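Local coordinates for large adhesion protein (Lap) involved in biofilm formation (Marinobacter hydrocarbonoclasticus, PDB 6XI3) that probably extends a bacterial adhesin away from the cell surface in biofilm formation, as a string of calcium-linked, Ig-like beta-sandwich repeats, at residues D162-V168 / S189-L195; T245-L249 / A298-N302. One frame throughout, in Å; residues are numbered along the deposited sequence.

Contact 1: residues D162-V168 / S189-L195; sequences DSAGNIV and SLVDGDL. With CA (calcium ion), chain D; EDO (1,2-ethanediol), chain L.
Asp162 OD2 takes the backbone N-H of Val191 in a short, nearly straight bond (2.8 Å, 163°), met on the anti side of the carboxylate and tilted out of its plane. The syn lone pair of Asp162 OD2 receives Asn166 ND2 at 2.8 Å, with OD2 in the plane of the Asn166 amide, so two N-H groups from different segments hold the carboxylate. OD1 turns back on its own turn: Ala164 N reaches Asp162 OD1 at 3.0 Å from well above the plane, an Asx turn, and Asn166 N adds a weak bond. Chi1 of 72° and chi2 of 7° together turn the carboxylate so that OD2 faces Val191 N and OD1 the backbone N atoms of Ala164 and Asn166.

Next along, Ser163 OG donates to Asp192 O (2.8 Å). A water accepts from Ser163 N at 2.7 Å and lies within bonding range of Val191 O and Asp194 O. Leu190 O accepts from a 1,2-ethanediol hydroxyl, probably from the crystallisation liquor. Apolar contacts flank the polar core: Val191 CG2 sits against Ala164 CB, and Leu190 CD2 meets Val168 CG2 at 3.8 Å. Asp192 turns its CB away from 162-168; its OD1 accepts from Ala219 N and its OD2 binds calcium.

A type I beta turn with a G1 bulge at Gly165 closes hairpin 155-161/167-173; Asp162 OD2 and Ser163 OG tie it to the loop entering strand 193-202 of an Ig-like beta-sandwich.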
loop_
_atom_site.group_PDB
_atom_site.type_symbol
_atom_site.label_atom_id
_atom_site.label_comp_id
_atom_site.label_asym_id
_atom_site.label_seq_id
_atom_site.Cartn_x
_atom_site.Cartn_y
_atom_site.Cartn_z
ATOM N N ASP A 162 1.258 -5.562 8.677
ATOM C CA ASP A 162 0.714 -4.841 7.493
ATOM C C ASP A 162 1.749 -4.812 6.357
ATOM O O ASP A 162 2.864 -5.401 6.519
ATOM C CB ASP A 162 0.144 -3.490 7.921
ATOM C CG ASP A 162 1.171 -2.447 8.307
ATOM O OD1 ASP A 162 2.377 -2.725 8.122
ATOM O OD2 ASP A 162 0.745 -1.372 8.830
ATOM N N SER A 163 1.400 -4.134 5.257
ATOM C CA SER A 163 2.239 -4.071 4.028
ATOM C C SER A 163 3.520 -3.269 4.283
ATOM O O SER A 163 4.401 -3.354 3.436
ATOM C CB SER A 163 1.486 -3.475 2.851
ATOM O OG SER A 163 0.925 -2.225 3.206
ATOM N N ALA A 164 3.590 -2.487 5.365
ATOM C CA ALA A 164 4.757 -1.644 5.718
ATOM C C ALA A 164 5.608 -2.298 6.813
ATOM O O ALA A 164 6.576 -1.643 7.204
ATOM C CB ALA A 164 4.293 -0.268 6.149
ATOM N N GLY A 165 5.231 -3.489 7.317
ATOM C CA GLY A 165 5.859 -4.157 8.478
ATOM C C GLY A 165 5.467 -3.601 9.846
ATOM O O GLY A 165 5.993 -4.113 10.861
ATOM N N ASN A 166 4.514 -2.680 9.954
ATOM C CA ASN A 166 3.878 -2.368 11.270
ATOM C C ASN A 166 3.206 -3.617 11.869
ATOM O O ASN A 166 2.702 -4.493 11.106
ATOM C CB ASN A 166 2.841 -1.250 11.223
ATOM C CG ASN A 166 3.378 0.019 10.586
ATOM O OD1 ASN A 166 4.359 0.567 11.067
ATOM N ND2 ASN A 166 2.759 0.491 9.510
ATOM N N ILE A 167 3.178 -3.686 13.202
ATOM C CA ILE A 167 2.702 -4.882 13.945
ATOM C C ILE A 167 1.682 -4.468 15.020
ATOM O O ILE A 167 1.896 -3.478 15.737
ATOM C CB ILE A 167 3.900 -5.652 14.518
ATOM C CG1 ILE A 167 4.795 -6.204 13.400
ATOM C CG2 ILE A 167 3.405 -6.727 15.463
ATOM C CD1 ILE A 167 5.895 -7.160 13.865
ATOM N N VAL A 168 0.584 -5.206 15.107
ATOM C CA VAL A 168 -0.308 -5.181 16.295
ATOM C C VAL A 168 -0.179 -6.535 16.989
ATOM O O VAL A 168 -0.321 -7.565 16.304
ATOM C CB VAL A 168 -1.763 -4.879 15.924
ATOM C CG1 VAL A 168 -2.674 -5.195 17.092
ATOM C CG2 VAL A 168 -1.930 -3.445 15.445
ATOM N N SER A 189 -3.670 1.358 13.792
ATOM C CA SER A 189 -2.209 1.591 13.666
ATOM C C SER A 189 -1.647 0.950 12.387
ATOM O O SER A 189 -0.481 1.215 12.074
ATOM C CB SER A 189 -1.476 1.094 14.879
ATOM O OG SER A 189 -1.217 -0.303 14.779
ATOM N N LEU A 190 -2.420 0.141 11.653
ATOM C CA LEU A 190 -1.884 -0.532 10.443
ATOM C C LEU A 190 -2.249 0.285 9.203
ATOM O O LEU A 190 -3.168 1.074 9.246
ATOM C CB LEU A 190 -2.387 -1.974 10.364
ATOM C CG LEU A 190 -2.073 -2.853 11.587
ATOM C CD1 LEU A 190 -2.639 -4.248 11.390
ATOM C CD2 LEU A 190 -0.582 -2.948 11.881
ATOM N N VAL A 191 -1.513 0.079 8.129
ATOM C CA VAL A 191 -1.801 0.692 6.802
ATOM C C VAL A 191 -2.481 -0.344 5.902
ATOM O O VAL A 191 -2.401 -1.547 6.214
ATOM C CB VAL A 191 -0.516 1.282 6.190
ATOM C CG1 VAL A 191 0.114 2.280 7.180
ATOM C CG2 VAL A 191 0.490 0.211 5.765
ATOM N N ASP A 192 -3.136 0.155 4.849
ATOM C CA ASP A 192 -3.923 -0.635 3.883
ATOM C C ASP A 192 -3.002 -1.604 3.128
ATOM O O ASP A 192 -1.781 -1.379 3.034
ATOM C CB ASP A 192 -4.741 0.286 2.980
ATOM C CG ASP A 192 -5.883 0.956 3.709
ATOM O OD1 ASP A 192 -6.154 0.564 4.877
ATOM O OD2 ASP A 192 -6.493 1.884 3.129
ATOM N N GLY A 193 -3.614 -2.637 2.581
ATOM C CA GLY A 193 -2.986 -3.689 1.780
ATOM C C GLY A 193 -3.157 -5.021 2.470
ATOM O O GLY A 193 -4.060 -5.140 3.294
ATOM N N ASP A 194 -2.316 -5.989 2.139
ATOM C CA ASP A 194 -2.433 -7.356 2.683
ATOM C C ASP A 194 -2.133 -7.294 4.188
ATOM O O ASP A 194 -1.225 -6.587 4.580
ATOM C CB ASP A 194 -1.536 -8.333 1.924
ATOM C CG ASP A 194 -1.873 -9.786 2.264
ATOM O OD1 ASP A 194 -3.056 -10.153 2.180
ATOM O OD2 ASP A 194 -0.959 -10.538 2.633
ATOM N N LEU A 195 -2.914 -7.979 5.006
ATOM C CA LEU A 195 -2.686 -8.090 6.467
ATOM C C LEU A 195 -2.361 -9.552 6.704
ATOM O O LEU A 195 -3.123 -10.419 6.187
ATOM C CB LEU A 195 -3.967 -7.798 7.250
ATOM C CG LEU A 195 -4.316 -6.368 7.590
ATOM C CD1 LEU A 195 -5.419 -6.382 8.651
ATOM C CD2 LEU A 195 -3.096 -5.592 8.070
HETATM CA CA CA D . -6.869 2.088 0.783
HETATM C C1 EDO L . -3.173 4.942 9.485
HETATM O O1 EDO L . -2.216 3.915 9.725
HETATM C C2 EDO L . -4.538 4.723 10.053
HETATM O O2 EDO L . -4.889 5.483 11.180
HETATM O O HOH W 1 -1.217 -3.676 4.804
HETATM O O HOH W 2 1.062 -1.209 15.616
HETATM O O HOH W 3 -7.434 2.824 -1.396
#

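Contact 2: residues T245-L249 / A298-N302. With CA (calcium ion), chain D.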
loop_
_atom_site.group_PDB
_atom_site.type_symbol
_atom_site.label_atom_id
_atom_site.label_comp_id
_atom_site.label_asym_id
_atom_site.label_seq_id
_atom_site.Cartn_x
_atom_site.Cartn_y
_atom_site.Cartn_z
ATOM N N THR A 245 -2.803 10.541 -0.117
ATOM C CA THR A 245 -3.364 9.716 0.982
ATOM C C THR A 245 -3.269 8.247 0.568
ATOM O O THR A 245 -3.588 7.898 -0.613
ATOM C CB THR A 245 -4.792 10.200 1.301
ATOM O OG1 THR A 245 -4.753 11.626 1.388
ATOM C CG2 THR A 245 -5.347 9.644 2.598
ATOM N N ASP A 246 -2.881 7.391 1.506
ATOM C CA ASP A 246 -2.793 5.927 1.302
ATOM C C ASP A 246 -1.789 5.596 0.190
ATOM O O ASP A 246 -1.959 4.553 -0.488
ATOM C CB ASP A 246 -4.151 5.279 1.010
ATOM C CG ASP A 246 -4.111 3.794 1.357
ATOM O OD1 ASP A 246 -3.315 3.446 2.251
ATOM O OD2 ASP A 246 -4.789 2.985 0.668
ATOM N N VAL A 247 -0.752 6.418 0.018
ATOM C CA VAL A 247 0.355 6.075 -0.912
ATOM C C VAL A 247 1.617 5.811 -0.090
ATOM O O VAL A 247 2.022 6.701 0.712
ATOM C CB VAL A 247 0.543 7.168 -1.974
ATOM C CG1 VAL A 247 1.767 6.933 -2.835
ATOM C CG2 VAL A 247 -0.701 7.270 -2.835
ATOM N N ALA A 248 2.198 4.626 -0.297
ATOM C CA ALA A 248 3.327 4.108 0.510
ATOM C C ALA A 248 4.556 4.991 0.297
ATOM O O ALA A 248 4.730 5.539 -0.811
ATOM C CB ALA A 248 3.622 2.658 0.193
ATOM N N LEU A 249 5.381 5.064 1.344
ATOM C CA LEU A 249 6.696 5.734 1.382
ATOM C C LEU A 249 7.494 5.274 0.166
ATOM O O LEU A 249 7.467 4.067 -0.103
ATOM C CB LEU A 249 7.380 5.330 2.690
ATOM C CG LEU A 249 8.799 5.841 2.888
ATOM C CD1 LEU A 249 8.771 7.343 3.021
ATOM C CD2 LEU A 249 9.440 5.191 4.116
ATOM N N ALA A 298 0.034 8.186 -9.135
ATOM C CA ALA A 298 0.741 7.232 -8.263
ATOM C C ALA A 298 -0.169 6.029 -8.078
ATOM O O ALA A 298 -1.290 6.037 -8.629
ATOM C CB ALA A 298 1.070 7.893 -6.950
ATOM N N GLN A 299 0.289 5.061 -7.311
ATOM C CA GLN A 299 -0.474 3.841 -7.013
ATOM C C GLN A 299 -0.680 3.786 -5.494
ATOM O O GLN A 299 0.329 3.891 -4.756
ATOM C CB GLN A 299 0.259 2.598 -7.532
ATOM C CG GLN A 299 -0.530 1.355 -7.160
ATOM C CD GLN A 299 -0.207 0.092 -7.908
ATOM O OE1 GLN A 299 0.412 -0.813 -7.349
ATOM N NE2 GLN A 299 -0.686 0.008 -9.139
ATOM N N ASP A 300 -1.925 3.665 -5.038
ATOM C CA ASP A 300 -2.230 3.612 -3.579
ATOM C C ASP A 300 -1.931 2.199 -3.072
ATOM O O ASP A 300 -1.560 1.361 -3.843
ATOM C CB ASP A 300 -3.644 4.103 -3.275
ATOM C CG ASP A 300 -4.815 3.180 -3.590
ATOM O OD1 ASP A 300 -4.600 1.981 -3.874
ATOM O OD2 ASP A 300 -5.949 3.699 -3.561
ATOM N N ARG A 301 -2.071 1.978 -1.788
ATOM C CA ARG A 301 -1.686 0.696 -1.156
ATOM C C ARG A 301 -2.598 -0.458 -1.585
ATOM O O ARG A 301 -2.202 -1.611 -1.372
ATOM C CB ARG A 301 -1.729 0.894 0.352
ATOM C CG ARG A 301 -0.572 1.720 0.879
ATOM C CD ARG A 301 -0.378 1.490 2.373
ATOM N NE ARG A 301 0.749 2.243 2.927
ATOM C CZ ARG A 301 0.689 3.491 3.376
ATOM N NH1 ARG A 301 -0.449 4.163 3.376
ATOM N NH2 ARG A 301 1.762 4.054 3.886
ATOM N N ASN A 302 -3.803 -0.179 -2.086
ATOM C CA ASN A 302 -4.731 -1.254 -2.519
ATOM C C ASN A 302 -4.666 -1.411 -4.042
ATOM O O ASN A 302 -5.603 -1.996 -4.592
ATOM C CB ASN A 302 -6.143 -0.966 -2.009
ATOM C CG ASN A 302 -6.209 -0.995 -0.498
ATOM O OD1 ASN A 302 -6.224 0.066 0.117
ATOM N ND2 ASN A 302 -6.205 -2.195 0.092
HETATM CA CA CA D . -6.869 2.088 0.783
HETATM O O HOH W 4 1.051 2.934 -2.315
HETATM O O HOH W 5 4.394 2.979 3.604
HETATM O O HOH W 3 -7.434 2.824 -1.396
#
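Arg301 N donates to Asp246 O at 2.9 Å, joining the two segments at the base of the arginine side chain. Farther out, Asp246 OD1 forms a salt bridge with Arg301 NH1 (3.2 Å, 162°); OD1 lies in the guanidinium plane, while NH1 meets OD1 on its anti side, somewhat out of the carboxylate plane, the two planes 43° apart. Arg301 is extended from CG to NE, which carries its guanidinium past Asp246 until one face lies over the Val247-Ala248 peptide. NH2 reaches a water shared with Leu249 N.

The other oxygen of Asp246, OD2, binds calcium at 2.3 Å. Asn302 OD1 joins it on the calcium at 2.2 Å, as does a water; Asp192 OD2, Asp218 OD1 and Thr220 O complete the site. The water donates to Asp300 OD2, making Asp300 a second-shell residue. Asp300 OD1 takes Asn302 N from above the carboxylate plane, in an Asx turn that probably helps place the metal-binding amide, and also accepts from Asn304 N. Asn302 ND2 is in turn bonded to Phe217 O.

One carboxylate thus divides its oxygens between a metal and an arginine, and that cation probably offsets part of the negative charge gathered at the calcium, favouring the ionised form of Asp246.

Overall arrangement
Contact 1 (162-168 with 189-195) closes before contact 2 (245-249 with 298-302) opens, and their centres lie 13 Å apart on the two sides of one junction between tandem repeats. Contact 1 belongs to the repeat whose sheet includes strands 155-161, 167-173 and 193-202; contact 2 belongs to the next, where strand 290-299 runs into its second segment. They meet at a shared calcium, to which contact 1 brings Asp192 and contact 2 brings Asp246 and Asn302, while Arg301 of contact 2 packs on Val191 and Asp192. Similar calcium sites recur along the chain, consistent with calcium stiffening the linkers and holding the adhesin extended.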